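Local coordinates for protein KauB (Pseudomonas aeruginosa PAO1, PDB 6B4R) that probably oxidises aldehydes, aminoaldehydes among them, to the corresponding carboxylic acids with NAD(P)+ as electron acceptor, at residues 158-163 against 235-240; 363-368 against 395-400; 389-394 against 408-413. All blocks are in the same frame, centred on the assembly; numbering follows the deposited sequence.

From the N terminus, contact 1 comes first. It closes a loop of 71 residues, rich in helix, and pairs strands 149-164 and 239-243 in one of the two large sheets. Contact 2 follows separately along the chain. It closes a loop of 26 residues by bringing the end of helix 347-362 to the short helix 396-399. Contact 3 begins inside that loop and ends beyond it, so the two cross. It closes a loop of 13 residues containing helix 396-399, and ties the segment after strand 382-389 to strand 406-412 of the second sheet. The centres of contacts 2 and 3 are about 8 Å apart. Contact 1 lies on the opposite side of the chain's centre.

Contact 1 (158-163 against 235-240); sequences VGVVAA and MDVDTL
D238 and V160 meet through side chain and backbone. V160 N-H points almost straight at D238 OD2, with N and OD2 3.0 Å apart and an angle of 171° at the hydrogen. OD2 uses its anti lone pair. The CG of D238 is anti to its own carbonyl carbon (chi1 -64°), which sets the carboxylate beside G159, whose CA lies 3.5 Å from D238 OD2. V160 O then faces back across the contact. V160 O accepts from T239 N at 3.3 Å, and takes a weak, bent bond from D238 N. Next along, A162 N reaches T239 O at 2.9 Å. V161 with T239 and A162 with L240 form two parallel bridges. On one face, A162 CB lies 3.7 Å from L240 CD2 and 3.9 Å from V237 CG1. On the T239 side, V158 crosses T239 at about a right angle, and its CG2 rests beside T239 OG1.

Outside the segments, R67 of helix 56-72 makes salt bridges to D236 OD2 and D238 OD2, so D238 OD2 is shared between an arginine and a backbone N-H. N260 ND2 binds V237 O, and W265 packs on T239. V161 makes backbone hydrogen bonds to S187 and I189, so strand 149-164 has a parallel neighbour on each side. The parallel core of this mixed sheet is consistent with the Rossmann-like coenzyme-binding domain of aldehyde dehydrogenases.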
# COMPACT_ATOMS: atom_id res chain seq x y z
N VAL A 158 7.63 18.10 -7.95
CA VAL A 158 8.27 19.24 -7.28
C VAL A 158 8.49 20.43 -8.22
O VAL A 158 8.40 21.58 -7.80
CB VAL A 158 9.61 18.85 -6.63
CG1 VAL A 158 9.37 18.00 -5.39
CG2 VAL A 158 10.51 18.11 -7.62
N GLY A 159 8.76 20.15 -9.49
CA GLY A 159 8.94 21.19 -10.48
C GLY A 159 10.23 21.07 -11.26
O GLY A 159 10.29 20.37 -12.27
N VAL A 160 11.27 21.76 -10.79
CA VAL A 160 12.57 21.73 -11.45
C VAL A 160 13.56 20.85 -10.69
O VAL A 160 13.84 21.09 -9.52
CB VAL A 160 13.15 23.15 -11.60
CG1 VAL A 160 14.55 23.09 -12.19
CG2 VAL A 160 12.24 24.02 -12.46
N VAL A 161 14.09 19.85 -11.38
CA VAL A 161 15.01 18.91 -10.75
C VAL A 161 16.39 18.99 -11.39
O VAL A 161 16.53 18.82 -12.60
CB VAL A 161 14.50 17.46 -10.87
CG1 VAL A 161 15.50 16.49 -10.26
CG2 VAL A 161 13.13 17.32 -10.20
N ALA A 162 17.41 19.24 -10.58
CA ALA A 162 18.79 19.21 -11.04
C ALA A 162 19.39 17.85 -10.70
O ALA A 162 19.31 17.40 -9.56
CB ALA A 162 19.59 20.33 -10.40
N ALA A 163 19.98 17.20 -11.70
CA ALA A 163 20.59 15.89 -11.49
C ALA A 163 22.08 15.90 -11.84
O ALA A 163 22.45 16.17 -12.99
CB ALA A 163 19.85 14.83 -12.29
N MET A 235 18.11 29.48 -6.75
CA MET A 235 16.95 29.70 -5.88
C MET A 235 15.64 29.17 -6.45
O MET A 235 14.62 29.19 -5.77
CB MET A 235 16.81 31.19 -5.56
CG MET A 235 18.00 31.80 -4.83
SD MET A 235 18.23 31.16 -3.16
CE MET A 235 16.73 31.73 -2.36
N ASP A 236 15.66 28.71 -7.70
CA ASP A 236 14.45 28.20 -8.32
C ASP A 236 14.53 26.71 -8.66
O ASP A 236 13.65 26.16 -9.32
CB ASP A 236 14.08 29.01 -9.57
CG ASP A 236 12.61 28.91 -9.92
OD1 ASP A 236 11.77 28.93 -8.98
OD2 ASP A 236 12.28 28.79 -11.12
N VAL A 237 15.60 26.06 -8.21
CA VAL A 237 15.72 24.61 -8.32
C VAL A 237 15.09 23.96 -7.09
O VAL A 237 15.54 24.18 -5.97
CB VAL A 237 17.19 24.16 -8.46
CG1 VAL A 237 17.29 22.64 -8.31
CG2 VAL A 237 17.77 24.62 -9.79
N ASP A 238 14.06 23.15 -7.32
CA ASP A 238 13.28 22.58 -6.22
C ASP A 238 13.95 21.37 -5.58
O ASP A 238 13.82 21.15 -4.37
CB ASP A 238 11.89 22.19 -6.72
CG ASP A 238 11.08 23.38 -7.16
OD1 ASP A 238 10.93 24.34 -6.37
OD2 ASP A 238 10.60 23.37 -8.32
N THR A 239 14.66 20.59 -6.38
CA THR A 239 15.23 19.33 -5.92
C THR A 239 16.56 19.05 -6.60
O THR A 239 16.71 19.22 -7.81
CB THR A 239 14.25 18.16 -6.19
OG1 THR A 239 13.05 18.35 -5.43
CG2 THR A 239 14.88 16.82 -5.81
N LEU A 240 17.54 18.62 -5.80
CA LEU A 240 18.85 18.25 -6.31
C LEU A 240 19.13 16.79 -5.97
O LEU A 240 19.15 16.41 -4.80
CB LEU A 240 19.92 19.16 -5.69
CG LEU A 240 21.39 19.04 -6.12
CD1 LEU A 240 22.14 17.96 -5.35
CD2 LEU A 240 21.51 18.80 -7.62

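Contact 2 (363-368 against 395-400); sequences DGAKLV and MKIARE
D363 turns its carboxylate to M395 and K396 by setting CG anti to its own carbonyl carbon (chi1 -68°). M395 has the same first torsion, and from CG onward its chain is fully extended, with chi2 and chi3 both near 180°. The two side chains slide past each other in opposite directions. The contact joins the Schellman motif at the C-terminal end of helix 347-362 to M395, the N-cap residue of helix 396-399. In the Schellman motif G364 takes a positive phi that suits glycine.

One hydrogen bond joins the segments. K396 N, of the first residue of the short helix, donates a hydrogen bond to D363 OD2 at 3.1 Å. The bond is bent, and the N-H comes from above the carboxylate plane, 55° out of it. The N-H groups at the helix start may favour the negative charge slightly. K396 CB also lies against D363 OD2, but its extended chain carries the amine away, with Y356 and A359 of helix 347-362 alongside.

Most other contacts are apolar. D363 CB lies 3.9 Å from M395 SD. A365 CB meets M395 SD at 4.1 Å and I397 CD1 at 4.3 Å, and F388 of strand 382-389 and V391 also pack on A365. K271 NZ is hydrogen-bonded to the carbonyls of I397 and E400. At the tip of the methionine, the methyl carbon M395 CE stands 3.5 Å from D363 O.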
# COMPACT_ATOMS: atom_id res chain seq x y z
N ASP A 363 50.96 0.04 5.03
CA ASP A 363 50.14 -0.38 6.17
C ASP A 363 50.58 -1.76 6.66
O ASP A 363 50.19 -2.18 7.75
CB ASP A 363 48.66 -0.41 5.79
CG ASP A 363 48.09 0.98 5.54
OD1 ASP A 363 48.62 1.95 6.11
OD2 ASP A 363 47.10 1.08 4.78
N GLY A 364 51.36 -2.46 5.86
CA GLY A 364 51.88 -3.76 6.23
C GLY A 364 51.09 -4.92 5.66
O GLY A 364 51.28 -6.07 6.08
N ALA A 365 50.19 -4.63 4.72
CA ALA A 365 49.39 -5.68 4.10
C ALA A 365 50.20 -6.45 3.06
O ALA A 365 51.11 -5.90 2.44
CB ALA A 365 48.14 -5.08 3.46
N LYS A 366 49.87 -7.73 2.87
CA LYS A 366 50.61 -8.59 1.96
C LYS A 366 49.97 -8.68 0.57
O LYS A 366 48.84 -9.13 0.43
CB LYS A 366 50.75 -9.99 2.55
CG LYS A 366 51.41 -11.00 1.62
CD LYS A 366 51.49 -12.38 2.26
CE LYS A 366 52.11 -13.40 1.32
NZ LYS A 366 52.17 -14.75 1.94
N LEU A 367 50.72 -8.24 -0.44
CA LEU A 367 50.25 -8.31 -1.82
C LEU A 367 50.25 -9.76 -2.33
O LEU A 367 51.26 -10.45 -2.24
CB LEU A 367 51.13 -7.44 -2.72
CG LEU A 367 50.79 -7.41 -4.21
CD1 LEU A 367 49.40 -6.84 -4.44
CD2 LEU A 367 51.83 -6.62 -4.99
N VAL A 368 49.11 -10.21 -2.85
CA VAL A 368 49.00 -11.59 -3.32
C VAL A 368 48.48 -11.71 -4.76
O VAL A 368 48.42 -12.81 -5.30
CB VAL A 368 48.11 -12.44 -2.39
CG1 VAL A 368 48.78 -12.64 -1.04
CG2 VAL A 368 46.74 -11.80 -2.22
N MET A 395 43.40 -0.29 8.74
CA MET A 395 44.31 0.15 7.69
C MET A 395 43.62 1.13 6.74
O MET A 395 42.40 1.16 6.64
CB MET A 395 44.85 -1.05 6.90
CG MET A 395 45.70 -1.99 7.73
SD MET A 395 46.33 -3.38 6.77
CE MET A 395 47.31 -4.23 8.00
N LYS A 396 44.43 1.93 6.05
CA LYS A 396 43.91 2.98 5.17
C LYS A 396 43.12 2.40 3.99
O LYS A 396 42.08 2.94 3.61
CB LYS A 396 45.05 3.87 4.67
CG LYS A 396 44.59 5.07 3.86
CD LYS A 396 45.76 5.84 3.29
CE LYS A 396 45.29 7.09 2.55
NZ LYS A 396 46.41 7.78 1.85
N ILE A 397 43.61 1.30 3.43
CA ILE A 397 42.97 0.68 2.28
C ILE A 397 41.69 -0.07 2.64
O ILE A 397 40.97 -0.54 1.77
CB ILE A 397 43.93 -0.29 1.55
CG1 ILE A 397 44.34 -1.43 2.49
CG2 ILE A 397 45.15 0.44 1.03
CD1 ILE A 397 45.20 -2.48 1.82
N ALA A 398 41.42 -0.18 3.94
CA ALA A 398 40.25 -0.90 4.41
C ALA A 398 39.12 0.04 4.81
O ALA A 398 37.95 -0.33 4.79
CB ALA A 398 40.61 -1.81 5.57
N ARG A 399 39.48 1.27 5.17
CA ARG A 399 38.49 2.24 5.64
C ARG A 399 38.12 3.27 4.58
O ARG A 399 37.03 3.83 4.59
CB ARG A 399 38.99 2.94 6.90
CG ARG A 399 39.34 1.99 8.03
CD ARG A 399 39.38 2.71 9.36
NE ARG A 399 38.09 3.30 9.70
CZ ARG A 399 37.11 2.64 10.31
NH1 ARG A 399 37.27 1.37 10.65
NH2 ARG A 399 35.96 3.26 10.57
N GLU A 400 39.04 3.52 3.66
CA GLU A 400 38.83 4.54 2.64
C GLU A 400 38.40 3.93 1.32
O GLU A 400 38.90 2.87 0.92
CB GLU A 400 40.09 5.39 2.45
CG GLU A 400 40.54 6.10 3.72
CD GLU A 400 41.68 7.07 3.47
OE1 GLU A 400 42.02 7.30 2.29
OE2 GLU A 400 42.23 7.60 4.46

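Contact 3 (389-394 against 408-413); sequences DGVTNA and SVIEFE
I410 packs against the carbonyl oxygen of V391. Its CB is 3.8 Å from V391 O. I410 CG1, anti to its own carbonyl carbon (chi1 -53°), comes to 3.5 Å from V391 O, while I410 CG2 approaches that oxygen at 3.7 Å. The tip, I410 CD1, goes on to N393 and stops 4.0 Å from N393 OD1. That amide is held by others: ND2 by D424 O and OD1 by R307.

V391 presents its own side chain to strand 406-412. Its CG1 touches S408 CB at 3.9 Å, and CG2 lies over the V409 backbone. The one hydrogen bond between the segments runs from V391 N to V409 O, 3.1 Å long with an angle of 151° at the hydrogen. It adds one bond just beyond the parallel pairing of strands 382-389 and 406-412, with V391 N in place of G390 N.

At the other end, D389 OD1 sits by V409 CG1. OD2 has a salt bridge to K315, which also forms a long, weak ion pair with E411. The chemistry is mainly aliphatic carbon against backbone, and the lysine probably eases the repulsion between the two nearby acids.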
# COMPACT_ATOMS: atom_id res chain seq x y z
N ASP A 389 46.27 -9.22 1.13
CA ASP A 389 45.94 -10.14 2.20
C ASP A 389 46.44 -9.61 3.55
O ASP A 389 47.30 -8.73 3.60
CB ASP A 389 46.54 -11.52 1.91
CG ASP A 389 46.08 -12.58 2.90
OD1 ASP A 389 45.04 -12.36 3.55
OD2 ASP A 389 46.76 -13.62 3.02
N GLY A 390 45.89 -10.15 4.64
CA GLY A 390 46.33 -9.77 5.97
C GLY A 390 45.99 -8.33 6.31
O GLY A 390 46.78 -7.62 6.93
N VAL A 391 44.81 -7.90 5.89
CA VAL A 391 44.37 -6.54 6.12
C VAL A 391 43.51 -6.47 7.38
O VAL A 391 42.72 -7.37 7.65
CB VAL A 391 43.54 -6.01 4.91
CG1 VAL A 391 43.20 -4.55 5.09
CG2 VAL A 391 44.31 -6.22 3.62
N THR A 392 43.69 -5.41 8.16
CA THR A 392 42.82 -5.15 9.30
C THR A 392 41.90 -3.99 8.95
O THR A 392 42.21 -3.18 8.08
CB THR A 392 43.62 -4.80 10.57
OG1 THR A 392 44.32 -3.57 10.37
CG2 THR A 392 44.61 -5.91 10.89
N ASN A 393 40.77 -3.90 9.64
CA ASN A 393 39.77 -2.89 9.34
C ASN A 393 40.16 -1.49 9.84
O ASN A 393 39.34 -0.59 9.90
CB ASN A 393 38.40 -3.29 9.90
CG ASN A 393 37.26 -2.54 9.26
OD1 ASN A 393 37.22 -2.36 8.04
ND2 ASN A 393 36.32 -2.08 10.08
N ALA A 394 41.44 -1.33 10.19
CA ALA A 394 41.95 -0.05 10.66
C ALA A 394 42.90 0.55 9.64
O ALA A 394 43.18 1.75 9.67
CB ALA A 394 42.64 -0.22 12.00
N SER A 408 40.54 -5.86 -0.24
CA SER A 408 41.09 -6.04 1.10
C SER A 408 40.52 -7.29 1.76
O SER A 408 39.31 -7.40 1.95
CB SER A 408 40.80 -4.81 1.97
OG SER A 408 41.42 -3.65 1.45
N VAL A 409 41.39 -8.23 2.10
CA VAL A 409 40.95 -9.47 2.74
C VAL A 409 41.09 -9.37 4.26
O VAL A 409 42.18 -9.20 4.79
CB VAL A 409 41.73 -10.69 2.22
CG1 VAL A 409 41.22 -11.96 2.88
CG2 VAL A 409 41.62 -10.78 0.71
N ILE A 410 39.95 -9.48 4.94
CA ILE A 410 39.91 -9.33 6.39
C ILE A 410 39.32 -10.58 7.04
O ILE A 410 38.28 -11.08 6.60
CB ILE A 410 39.09 -8.09 6.80
CG1 ILE A 410 39.61 -6.85 6.07
CG2 ILE A 410 39.14 -7.89 8.31
CD1 ILE A 410 38.74 -5.63 6.22
N GLU A 411 39.98 -11.08 8.08
CA GLU A 411 39.55 -12.29 8.75
C GLU A 411 38.68 -11.98 9.96
O GLU A 411 38.89 -10.98 10.65
CB GLU A 411 40.76 -13.12 9.19
CG GLU A 411 41.67 -13.54 8.05
CD GLU A 411 42.91 -14.27 8.54
OE1 GLU A 411 43.00 -14.52 9.76
OE2 GLU A 411 43.78 -14.59 7.70
N PHE A 412 37.69 -12.84 10.21
CA PHE A 412 36.89 -12.75 11.42
C PHE A 412 36.73 -14.13 12.05
O PHE A 412 36.80 -15.15 11.37
CB PHE A 412 35.52 -12.11 11.14
CG PHE A 412 34.64 -12.90 10.21
CD1 PHE A 412 34.59 -12.60 8.86
CD2 PHE A 412 33.85 -13.94 10.69
CE1 PHE A 412 33.77 -13.32 8.00
CE2 PHE A 412 33.03 -14.66 9.84
CZ PHE A 412 32.99 -14.35 8.49
N GLU A 413 36.52 -14.16 13.37
CA GLU A 413 36.41 -15.42 14.09
C GLU A 413 35.01 -16.03 13.95
O GLU A 413 34.87 -17.21 13.64
CB GLU A 413 36.77 -15.24 15.56
CG GLU A 413 36.76 -16.53 16.36
CD GLU A 413 37.80 -17.53 15.88
OE1 GLU A 413 38.88 -17.10 15.43
OE2 GLU A 413 37.52 -18.75 15.94